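Local coordinates for protein flavoredoxin (Desulfovibrio vulgaris str. 'Miyazaki F', PDB 2D5M) that binds flavin mononucleotide and probably carries electrons as a small dimeric flavoprotein of the flavin reductase-like kind, at residues F17-Y22 against G64-S69; M31-A36 against V48-A53; P43-V48 against Q133-I138. All coordinates share one frame; numbering follows the deposited sequence.

Overall arrangement
All three contacts reach one curled antiparallel sheet, their centres 11 to 12 Å apart; 48-53 leads off it as a loop. Along the chain, interaction 2 (31-36 with 48-53) is nested inside the loop closed by interaction 1 (17-22 with 64-69), whereas interaction 3 (43-48 with 133-138) crosses both. Strand 14-22 pairs with 28-41, which pairs with 44-48, and this last strand pairs with 133-144; interactions 1 and 2 meet across neighbouring strands, and 2 and 3 share Val48. Ile68 and Phe66 of interaction 1 pack on Ile46, Val48 and Gly136 of interaction 3. Interactions 1 and 3 thus build the barrel wall, and interaction 2 places the flavin at its end, beside the second subunit.

Interaction 1: residues F17-Y22 against G64-S69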
loop_
_atom_site.group_PDB
_atom_site.type_symbol
_atom_site.label_atom_id
_atom_site.label_comp_id
_atom_site.label_asym_id
_atom_site.label_seq_id
_atom_site.Cartn_x
_atom_site.Cartn_y
_atom_site.Cartn_z
ATOM N N PHE A 17 8.339 -2.761 -2.239
ATOM C CA PHE A 17 8.409 -4.017 -2.955
ATOM C C PHE A 17 9.619 -4.041 -3.885
ATOM O O PHE A 17 9.810 -3.130 -4.654
ATOM C CB PHE A 17 7.153 -4.174 -3.804
ATOM C CG PHE A 17 5.850 -4.368 -3.002
ATOM C CD1 PHE A 17 4.639 -4.101 -3.640
ATOM C CD2 PHE A 17 5.802 -4.809 -1.678
ATOM C CE1 PHE A 17 3.413 -4.296 -3.051
ATOM C CE2 PHE A 17 4.534 -5.019 -1.083
ATOM C CZ PHE A 17 3.351 -4.785 -1.751
ATOM N N LEU A 18 10.374 -5.143 -3.883
ATOM C CA LEU A 18 11.376 -5.320 -4.907
ATOM C C LEU A 18 10.800 -6.222 -6.008
ATOM O O LEU A 18 10.524 -7.418 -5.798
ATOM C CB LEU A 18 12.690 -5.876 -4.418
ATOM C CG LEU A 18 13.517 -4.835 -3.630
ATOM C CD1 LEU A 18 12.866 -4.573 -2.284
ATOM C CD2 LEU A 18 14.972 -5.289 -3.563
ATOM N N VAL A 19 10.568 -5.636 -7.174
ATOM C CA VAL A 19 9.951 -6.308 -8.313
ATOM C C VAL A 19 11.038 -6.988 -9.096
ATOM O O VAL A 19 11.972 -6.329 -9.590
ATOM C CB VAL A 19 9.200 -5.294 -9.185
ATOM C CG1 VAL A 19 8.610 -5.999 -10.386
ATOM C CG2 VAL A 19 8.078 -4.597 -8.401
ATOM N N GLY A 20 10.954 -8.320 -9.188
ATOM C CA GLY A 20 12.002 -9.157 -9.794
ATOM C C GLY A 20 11.576 -9.649 -11.151
ATOM O O GLY A 20 10.431 -10.083 -11.353
ATOM N N THR A 21 12.495 -9.641 -12.114
ATOM C CA THR A 21 12.257 -10.052 -13.483
ATOM C C THR A 21 13.524 -10.651 -14.116
ATOM O O THR A 21 14.624 -10.504 -13.587
ATOM C CB THR A 21 11.849 -8.853 -14.358
ATOM O OG1 THR A 21 12.867 -7.848 -14.316
ATOM C CG2 THR A 21 10.480 -8.271 -13.996
ATOM N N TYR A 22 13.327 -11.336 -15.234
ATOM C CA TYR A 22 14.411 -11.694 -16.145
ATOM C C TYR A 22 14.301 -10.882 -17.432
ATOM O O TYR A 22 13.202 -10.747 -17.985
ATOM C CB TYR A 22 14.335 -13.182 -16.522
ATOM C CG TYR A 22 14.666 -14.153 -15.445
ATOM C CD1 TYR A 22 15.869 -14.176 -14.805
ATOM C CD2 TYR A 22 13.688 -15.110 -15.046
ATOM C CE1 TYR A 22 16.159 -15.096 -13.792
ATOM C CE2 TYR A 22 13.977 -16.018 -14.047
ATOM C CZ TYR A 22 15.217 -16.029 -13.430
ATOM O OH TYR A 22 15.449 -16.929 -12.440
ATOM N N GLY A 64 5.819 -11.525 -19.131
ATOM C CA GLY A 64 4.484 -11.723 -18.516
ATOM C C GLY A 64 4.528 -12.273 -17.123
ATOM O O GLY A 64 3.580 -12.946 -16.706
ATOM N N ALA A 65 5.579 -12.004 -16.374
ATOM C CA ALA A 65 5.786 -12.576 -15.066
ATOM C C ALA A 65 6.735 -11.676 -14.276
ATOM O O ALA A 65 7.638 -11.079 -14.850
ATOM C CB ALA A 65 6.438 -13.953 -15.188
ATOM N N PHE A 66 6.524 -11.630 -12.955
ATOM C CA PHE A 66 7.406 -10.898 -12.089
ATOM C C PHE A 66 7.206 -11.450 -10.671
ATOM O O PHE A 66 6.220 -12.125 -10.387
ATOM C CB PHE A 66 7.163 -9.394 -12.117
ATOM C CG PHE A 66 5.770 -8.904 -11.755
ATOM C CD1 PHE A 66 5.521 -8.444 -10.451
ATOM C CD2 PHE A 66 4.755 -8.843 -12.667
ATOM C CE1 PHE A 66 4.274 -7.918 -10.131
ATOM C CE2 PHE A 66 3.481 -8.375 -12.321
ATOM C CZ PHE A 66 3.234 -7.899 -11.049
ATOM N N THR A 67 8.161 -11.157 -9.807
ATOM C CA THR A 67 8.028 -11.455 -8.412
ATOM C C THR A 67 8.025 -10.146 -7.611
ATOM O O THR A 67 8.437 -9.117 -8.114
ATOM C CB THR A 67 9.178 -12.342 -7.880
ATOM O OG1 THR A 67 10.361 -11.568 -7.958
ATOM C CG2 THR A 67 9.274 -13.623 -8.661
ATOM N N ILE A 68 7.569 -10.241 -6.355
ATOM C CA ILE A 68 7.738 -9.212 -5.352
ATOM C C ILE A 68 8.449 -9.859 -4.180
ATOM O O ILE A 68 7.948 -10.792 -3.590
ATOM C CB ILE A 68 6.400 -8.579 -4.972
ATOM C CG1 ILE A 68 5.890 -7.705 -6.130
ATOM C CG2 ILE A 68 6.528 -7.788 -3.644
ATOM C CD1 ILE A 68 4.463 -7.248 -5.995
ATOM N N SER A 69 9.599 -9.299 -3.849
ATOM C CA SER A 69 10.331 -9.725 -2.663
ATOM C C SER A 69 10.268 -8.596 -1.644
ATOM O O SER A 69 10.449 -7.423 -1.980
ATOM C CB SER A 69 11.785 -10.052 -3.015
ATOM O OG SER A 69 11.899 -11.065 -3.971
HETATM O O HOH W 1 11.722 -9.875 -6.367
HETATM O O HOH W 2 10.421 -11.909 -15.565
#
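Gly20 and Thr67 face each other as a hydrogen-bonded antiparallel pair, with Gly20 N donating a hydrogen bond to Thr67 O at 2.9 Å and Thr67 N returning one to Gly20 O. The two bonds are not alike: Gly20 N stands 39° above the plane of its acceptor carbonyl, whereas Thr67 N lies in plane, on a lone pair of Gly20 O. Leu18 and Ser69 repeat the doubly bonded pattern, and the non-hydrogen-bonded pair Val19 and Ile68 falls between. Thr67 OG1 lies against the backbone of Gly20, 3.4 Å from Gly20 CA, close to where a CB would stand. A water donates to Leu18 O and to Thr67 OG1, the latter at 2.7 Å, and also bonds Ser69 OG. The same two hydroxyls reach strand 109-111, Thr67 OG1 at Pro109 O and Ser69 OG at Val111 N.

On the Ile68 side the contact is apolar. Ile68 CG2, anti to the backbone N, sits over a face of the Phe17 ring, 30° off the ring normal, with Phe17 CG at 3.5 Å from Ile68 CG2. Val19 CG1 meets Phe66 CD1 at 3.9 Å on an oblique approach, and Thr21 CG2 rests near Phe66 CB. Where the strands part, a second water accepts from Tyr22 N and donates to Ala65 O.

Further out, strand 28-41 bonds the other edge of 17-22, and helix 55-63 covers Val19 and Thr21. One apolar face, and another where the Thr67 and Ser69 hydroxyls and a water mix with Leu18, mark adjacent strands in the antiparallel barrel of the FMN-binding flavin reductase-like domain.

Interaction 2: residues M31-A36 against V48-A53; sequences MAAAWA and VSLRKA. With FMN (flavin mononucleotide), chain E.
Trp35 and Ser49 meet where two chain segments converge on the FMN pocket, and Ser49 N donates to Trp35 O at 2.9 Å, nearly straight at 170°. Trp35 is the centre of an inverse gamma turn, and the amides of Ala34 and Trp35 point at the flavin. Trp35 N bonds FMN O4 at 2.9 Å, while Ala34 N bonds FMN N5 at 3.1 Å and O4 more weakly. From the other segment, Ser49 O accepts from FMN N3 at 2.9 Å, almost in line at 175°, and Arg51 N donates to FMN O2 at 3.0 Å. The pyrimidine rim and N5 are therefore met largely by main-chain groups.

Arg51 adds the one charged side chain of the two segments to reach the flavin. A bend at chi3 (-64°) turns NE in toward O2, and NH2 then donates to FMN N1, 3.0 Å away, in the guanidinium plane. The same NH2 also bonds FMN O3' at 2.9 Å. Such a charge beside N1 and O2 would be expected to stabilise negative charge on the reduced ring. Lower down, the ribityl O2' donates to Ala32 O at 2.7 Å.

Under the flavin, Ala33 CB packs against Val48 CG1 and, at longer range, Leu50 CD2. Met31, bent at chi2 and chi3, brings CE to Leu50 CD2 and near FMN N1. Trp35 NE1 bonds Ser41 OG of the second subunit, and Ser49 OG its Cys39 O. A flavin ring edge met mainly by main-chain groups near a dimer interface is the site characteristic of the flavin reductase-like, FMN-binding split barrel.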
loop_
_atom_site.group_PDB
_atom_site.type_symbol
_atom_site.label_atom_id
_atom_site.label_comp_id
_atom_site.label_asym_id
_atom_site.label_seq_id
_atom_site.Cartn_x
_atom_site.Cartn_y
_atom_site.Cartn_z
ATOM N N MET A 31 13.882 -4.027 -8.971
ATOM C CA MET A 31 13.696 -2.587 -8.798
ATOM C C MET A 31 12.798 -2.359 -7.615
ATOM O O MET A 31 12.046 -3.241 -7.215
ATOM C CB MET A 31 13.179 -1.895 -10.056
ATOM C CG MET A 31 11.853 -2.437 -10.560
ATOM S SD MET A 31 10.405 -1.805 -9.704
ATOM C CE MET A 31 10.245 -0.153 -10.382
ATOM N N ALA A 32 12.857 -1.171 -7.012
ATOM C CA ALA A 32 11.972 -0.815 -5.914
ATOM C C ALA A 32 10.683 -0.165 -6.418
ATOM O O ALA A 32 10.722 0.729 -7.298
ATOM C CB ALA A 32 12.680 0.159 -4.994
ATOM N N ALA A 33 9.575 -0.556 -5.838
ATOM C CA ALA A 33 8.256 0.005 -6.166
ATOM C C ALA A 33 7.483 0.254 -4.866
ATOM O O ALA A 33 7.268 -0.675 -4.098
ATOM C CB ALA A 33 7.455 -0.883 -7.065
ATOM N N ALA A 34 7.031 1.488 -4.687
ATOM C CA ALA A 34 6.123 1.845 -3.617
ATOM C C ALA A 34 4.730 2.205 -4.106
ATOM O O ALA A 34 3.791 2.255 -3.292
ATOM C CB ALA A 34 6.676 3.009 -2.800
ATOM N N TRP A 35 4.555 2.502 -5.407
ATOM C CA TRP A 35 3.245 2.850 -5.969
ATOM C C TRP A 35 2.582 1.528 -6.339
ATOM O O TRP A 35 2.552 1.093 -7.494
ATOM C CB TRP A 35 3.370 3.759 -7.164
ATOM C CG TRP A 35 3.700 5.213 -6.939
ATOM C CD1 TRP A 35 3.628 6.124 -7.941
ATOM C CD2 TRP A 35 4.106 5.956 -5.776
ATOM N NE1 TRP A 35 3.959 7.366 -7.494
ATOM C CE2 TRP A 35 4.257 7.305 -6.167
ATOM C CE3 TRP A 35 4.337 5.642 -4.433
ATOM C CZ2 TRP A 35 4.643 8.309 -5.293
ATOM C CZ3 TRP A 35 4.730 6.634 -3.552
ATOM C CH2 TRP A 35 4.880 7.977 -3.984
ATOM N N ALA A 36 2.092 0.831 -5.327
ATOM C CA ALA A 36 1.708 -0.555 -5.426
ATOM C C ALA A 36 0.833 -0.933 -4.256
ATOM O O ALA A 36 0.881 -0.316 -3.192
ATOM C CB ALA A 36 2.952 -1.465 -5.433
ATOM N N VAL A 48 1.018 -2.775 -9.609
ATOM C CA VAL A 48 2.275 -2.033 -9.469
ATOM C C VAL A 48 2.344 -1.017 -10.609
ATOM O O VAL A 48 2.166 -1.384 -11.768
ATOM C CB VAL A 48 3.484 -2.961 -9.493
ATOM C CG1 VAL A 48 4.645 -2.104 -8.987
ATOM C CG2 VAL A 48 3.342 -4.234 -8.680
ATOM N N SER A 49 2.582 0.216 -10.282
ATOM C CA SER A 49 2.738 1.275 -11.286
ATOM C C SER A 49 4.189 1.425 -11.621
ATOM O O SER A 49 4.905 2.005 -10.818
ATOM C CB SER A 49 2.175 2.575 -10.717
ATOM O OG SER A 49 0.802 2.483 -10.497
ATOM N N LEU A 50 4.628 0.935 -12.770
ATOM C CA LEU A 50 6.007 0.974 -13.209
ATOM C C LEU A 50 6.132 1.836 -14.446
ATOM O O LEU A 50 5.415 1.652 -15.420
ATOM C CB LEU A 50 6.515 -0.447 -13.530
ATOM C CG LEU A 50 6.395 -1.498 -12.417
ATOM C CD1 LEU A 50 7.045 -2.814 -12.754
ATOM C CD2 LEU A 50 6.973 -0.924 -11.097
ATOM N N ARG A 51 7.066 2.762 -14.405
ATOM C CA ARG A 51 7.300 3.662 -15.501
ATOM C C ARG A 51 7.937 2.963 -16.680
ATOM O O ARG A 51 8.762 2.068 -16.567
ATOM C CB ARG A 51 8.214 4.824 -15.056
ATOM C CG ARG A 51 7.544 5.766 -14.095
ATOM C CD ARG A 51 8.476 6.803 -13.413
ATOM N NE ARG A 51 9.367 5.973 -12.626
ATOM C CZ ARG A 51 10.623 5.621 -12.925
ATOM N NH1 ARG A 51 11.295 6.140 -13.932
ATOM N NH2 ARG A 51 11.204 4.739 -12.133
ATOM N N LYS A 52 7.582 3.501 -17.889
ATOM C CA LYS A 52 8.112 2.938 -19.134
ATOM C C LYS A 52 9.606 3.004 -19.245
ATOM O O LYS A 52 10.244 2.212 -19.953
ATOM C CB LYS A 52 7.400 3.636 -20.297
ATOM C CG LYS A 52 5.921 3.404 -20.441
ATOM C CD LYS A 52 5.310 4.075 -21.642
ATOM C CE LYS A 52 3.966 3.440 -21.939
ATOM N NZ LYS A 52 3.032 4.308 -22.735
ATOM N N ALA A 53 10.249 3.972 -18.574
ATOM C CA ALA A 53 11.684 4.130 -18.633
ATOM C C ALA A 53 12.414 3.034 -17.887
ATOM O O ALA A 53 13.620 2.847 -18.076
ATOM C CB ALA A 53 12.108 5.488 -18.073
HETATM N N1 FMN E . 9.703 3.420 -9.951
HETATM C C2 FMN E . 8.509 3.069 -10.523
HETATM O O2 FMN E . 8.377 3.052 -11.755
HETATM N N3 FMN E . 7.433 2.767 -9.692
HETATM C C4 FMN E . 7.449 2.823 -8.317
HETATM O O4 FMN E . 6.428 2.539 -7.656
HETATM C C4A FMN E . 8.673 3.239 -7.724
HETATM N N5 FMN E . 8.745 3.372 -6.378
HETATM C C5A FMN E . 9.995 3.612 -5.865
HETATM C C6 FMN E . 10.111 3.730 -4.452
HETATM C C7 FMN E . 11.323 3.928 -3.810
HETATM C C7M FMN E . 11.428 4.101 -2.313
HETATM C C8 FMN E . 12.506 3.978 -4.638
HETATM C C8M FMN E . 13.862 4.101 -3.961
HETATM C C9 FMN E . 12.399 3.938 -6.017
HETATM C C9A FMN E . 11.178 3.751 -6.646
HETATM N N10 FMN E . 11.006 3.734 -8.047
HETATM C C10 FMN E . 9.785 3.424 -8.594
HETATM C "C1'" FMN E . 12.176 3.971 -8.938
HETATM C "C2'" FMN E . 12.744 2.681 -9.526
HETATM O "O2'" FMN E . 12.951 1.669 -8.532
HETATM C "C3'" FMN E . 14.092 3.001 -10.179
HETATM O "O3'" FMN E . 13.808 3.819 -11.339
HETATM C "C4'" FMN E . 14.907 1.779 -10.575
HETATM O "O4'" FMN E . 16.255 2.264 -10.826
HETATM C "C5'" FMN E . 14.402 1.075 -11.785
HETATM O "O5'" FMN E . 15.298 -0.052 -12.050
HETATM P P FMN E . 15.289 -0.813 -13.470
HETATM O O1P FMN E . 15.600 0.219 -14.564
HETATM O O2P FMN E . 13.946 -1.458 -13.714
HETATM O O3P FMN E . 16.417 -1.805 -13.257
#

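Interaction 3: residues P43-V48 against Q133-I138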
loop_
_atom_site.group_PDB
_atom_site.type_symbol
_atom_site.label_atom_id
_atom_site.label_comp_id
_atom_site.label_asym_id
_atom_site.label_seq_id
_atom_site.Cartn_x
_atom_site.Cartn_y
_atom_site.Cartn_z
ATOM N N PRO A 43 -8.917 -12.964 -8.976
ATOM C CA PRO A 43 -7.865 -13.755 -8.293
ATOM C C PRO A 43 -7.117 -12.845 -7.369
ATOM O O PRO A 43 -7.103 -11.624 -7.613
ATOM C CB PRO A 43 -7.003 -14.300 -9.436
ATOM C CG PRO A 43 -7.179 -13.309 -10.509
ATOM C CD PRO A 43 -8.557 -12.700 -10.397
ATOM N N PRO A 44 -6.424 -13.427 -6.429
ATOM C CA PRO A 44 -5.583 -12.576 -5.555
ATOM C C PRO A 44 -4.574 -11.873 -6.447
ATOM O O PRO A 44 -3.915 -12.544 -7.245
ATOM C CB PRO A 44 -4.926 -13.598 -4.613
ATOM C CG PRO A 44 -5.021 -14.909 -5.385
ATOM C CD PRO A 44 -6.290 -14.846 -6.166
ATOM N N SER A 45 -4.475 -10.556 -6.361
ATOM C CA SER A 45 -3.692 -9.764 -7.294
ATOM C C SER A 45 -3.055 -8.558 -6.651
ATOM O O SER A 45 -3.620 -8.006 -5.696
ATOM C CB SER A 45 -4.588 -9.229 -8.435
ATOM O OG SER A 45 -5.296 -10.200 -9.156
ATOM N N ILE A 46 -1.911 -8.146 -7.189
ATOM C CA ILE A 46 -1.214 -6.930 -6.815
ATOM C C ILE A 46 -1.059 -6.064 -8.042
ATOM O O ILE A 46 -0.686 -6.572 -9.126
ATOM C CB ILE A 46 0.160 -7.242 -6.156
ATOM C CG1 ILE A 46 -0.118 -7.890 -4.801
ATOM C CG2 ILE A 46 1.037 -6.016 -6.057
ATOM C CD1 ILE A 46 1.137 -8.453 -4.120
ATOM N N ALA A 47 -1.294 -4.796 -7.876
ATOM C CA ALA A 47 -1.067 -3.752 -8.882
ATOM C C ALA A 47 0.219 -3.022 -8.562
ATOM O O ALA A 47 0.479 -2.652 -7.416
ATOM C CB ALA A 47 -2.252 -2.801 -8.898
ATOM N N VAL A 48 1.018 -2.775 -9.609
ATOM C CA VAL A 48 2.275 -2.033 -9.469
ATOM C C VAL A 48 2.344 -1.017 -10.609
ATOM O O VAL A 48 2.166 -1.384 -11.768
ATOM C CB VAL A 48 3.484 -2.961 -9.493
ATOM C CG1 VAL A 48 4.645 -2.104 -8.987
ATOM C CG2 VAL A 48 3.342 -4.234 -8.680
ATOM N N GLN A 133 -0.358 0.693 -15.050
ATOM C CA GLN A 133 -0.225 -0.274 -13.982
ATOM C C GLN A 133 -0.177 -1.662 -14.570
ATOM O O GLN A 133 -0.928 -2.017 -15.468
ATOM C CB GLN A 133 -1.344 -0.291 -12.895
ATOM C CG GLN A 133 -1.693 0.954 -12.151
ATOM C CD GLN A 133 -3.109 0.591 -11.597
ATOM O OE1 GLN A 133 -3.245 0.315 -10.425
ATOM N NE2 GLN A 133 -3.994 0.524 -12.595
ATOM N N PHE A 134 0.698 -2.462 -13.998
ATOM C CA PHE A 134 0.700 -3.900 -14.247
ATOM C C PHE A 134 -0.070 -4.605 -13.129
ATOM O O PHE A 134 0.162 -4.289 -11.958
ATOM C CB PHE A 134 2.127 -4.473 -14.287
ATOM C CG PHE A 134 2.975 -4.034 -15.429
ATOM C CD1 PHE A 134 4.130 -3.320 -15.203
ATOM C CD2 PHE A 134 2.690 -4.375 -16.748
ATOM C CE1 PHE A 134 4.943 -2.976 -16.245
ATOM C CE2 PHE A 134 3.541 -3.976 -17.768
ATOM C CZ PHE A 134 4.656 -3.260 -17.543
ATOM N N ILE A 135 -0.949 -5.503 -13.487
ATOM C CA ILE A 135 -1.718 -6.285 -12.514
ATOM C C ILE A 135 -1.203 -7.692 -12.593
ATOM O O ILE A 135 -1.270 -8.365 -13.656
ATOM C CB ILE A 135 -3.211 -6.257 -12.817
ATOM C CG1 ILE A 135 -3.747 -4.840 -13.047
ATOM C CG2 ILE A 135 -3.951 -6.989 -11.717
ATOM C CD1 ILE A 135 -3.532 -3.944 -11.887
ATOM N N GLY A 136 -0.641 -8.178 -11.488
ATOM C CA GLY A 136 -0.179 -9.545 -11.389
ATOM C C GLY A 136 -1.096 -10.382 -10.535
ATOM O O GLY A 136 -1.521 -9.962 -9.470
ATOM N N GLU A 137 -1.390 -11.575 -11.031
ATOM C CA GLU A 137 -2.093 -12.587 -10.249
ATOM C C GLU A 137 -1.063 -13.271 -9.359
ATOM O O GLU A 137 -0.044 -13.760 -9.829
ATOM C CB GLU A 137 -2.765 -13.615 -11.135
ATOM C CG GLU A 137 -3.457 -14.705 -10.362
ATOM C CD GLU A 137 -4.269 -15.687 -11.187
ATOM O OE1 GLU A 137 -4.489 -15.422 -12.401
ATOM O OE2 GLU A 137 -4.679 -16.738 -10.608
ATOM N N ILE A 138 -1.338 -13.343 -8.074
ATOM C CA ILE A 138 -0.502 -14.032 -7.115
ATOM C C ILE A 138 -0.671 -15.535 -7.277
ATOM O O ILE A 138 -1.753 -16.081 -7.084
ATOM C CB ILE A 138 -0.882 -13.631 -5.662
ATOM C CG1 ILE A 138 -0.679 -12.136 -5.442
ATOM C CG2 ILE A 138 -0.124 -14.452 -4.659
ATOM C CD1 ILE A 138 -1.243 -11.597 -4.114
#
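Ile46 and Gly136 exchange two backbone hydrogen bonds, Ile46 N to Gly136 O at 2.9 Å and Gly136 N to Ile46 O, and Val48 and Phe134 form a second pair of the same kind. A fifth bond, from Ile138 N to Pro44 O at 2.8 Å, closes the end where Pro44, as a proline, has no amide proton to give back. The strands run antiparallel at 150°, with Ser45 opposite Glu137 and Ala47 opposite Ile135 as the non-hydrogen-bonded pairs. Ser45 OG turns back along its own strand and donates to Pro43 O at 2.8 Å, from 52° above that carbonyl plane, pinning the chain just after the cis peptide that precedes Pro43.

Packing differs on the two faces. Beside Ser45 and Ala47, Ile135 CD1 presses on Ala47 CB at 3.4 Å, tighter than a usual van der Waals contact; chi2 of -59° folds CD1 over the alanine, while Ile135 CG2 touches Ser45 CB. On the opposite face Ile138 CD1 meets Ile46 CG1 at 3.9 Å, the two chains crossing obliquely. Glu137, fully extended with CG anti to the backbone N, crosses the Pro43 ring at about a right angle, its CD 3.5 Å from Pro43 CB; its OE1 has a long, weak ion pair with Lys121.

Strand 28-41 flanks 44-48, strand 116-126 flanks 133-138, and the second subunit packs on Pro44, Gln133, Ile135 and Ile138. Cohesion here comes from main-chain bonds and small apolar contacts, with the carboxylate kept to the margin, which suits an inner pair of strands beside a dimer interface.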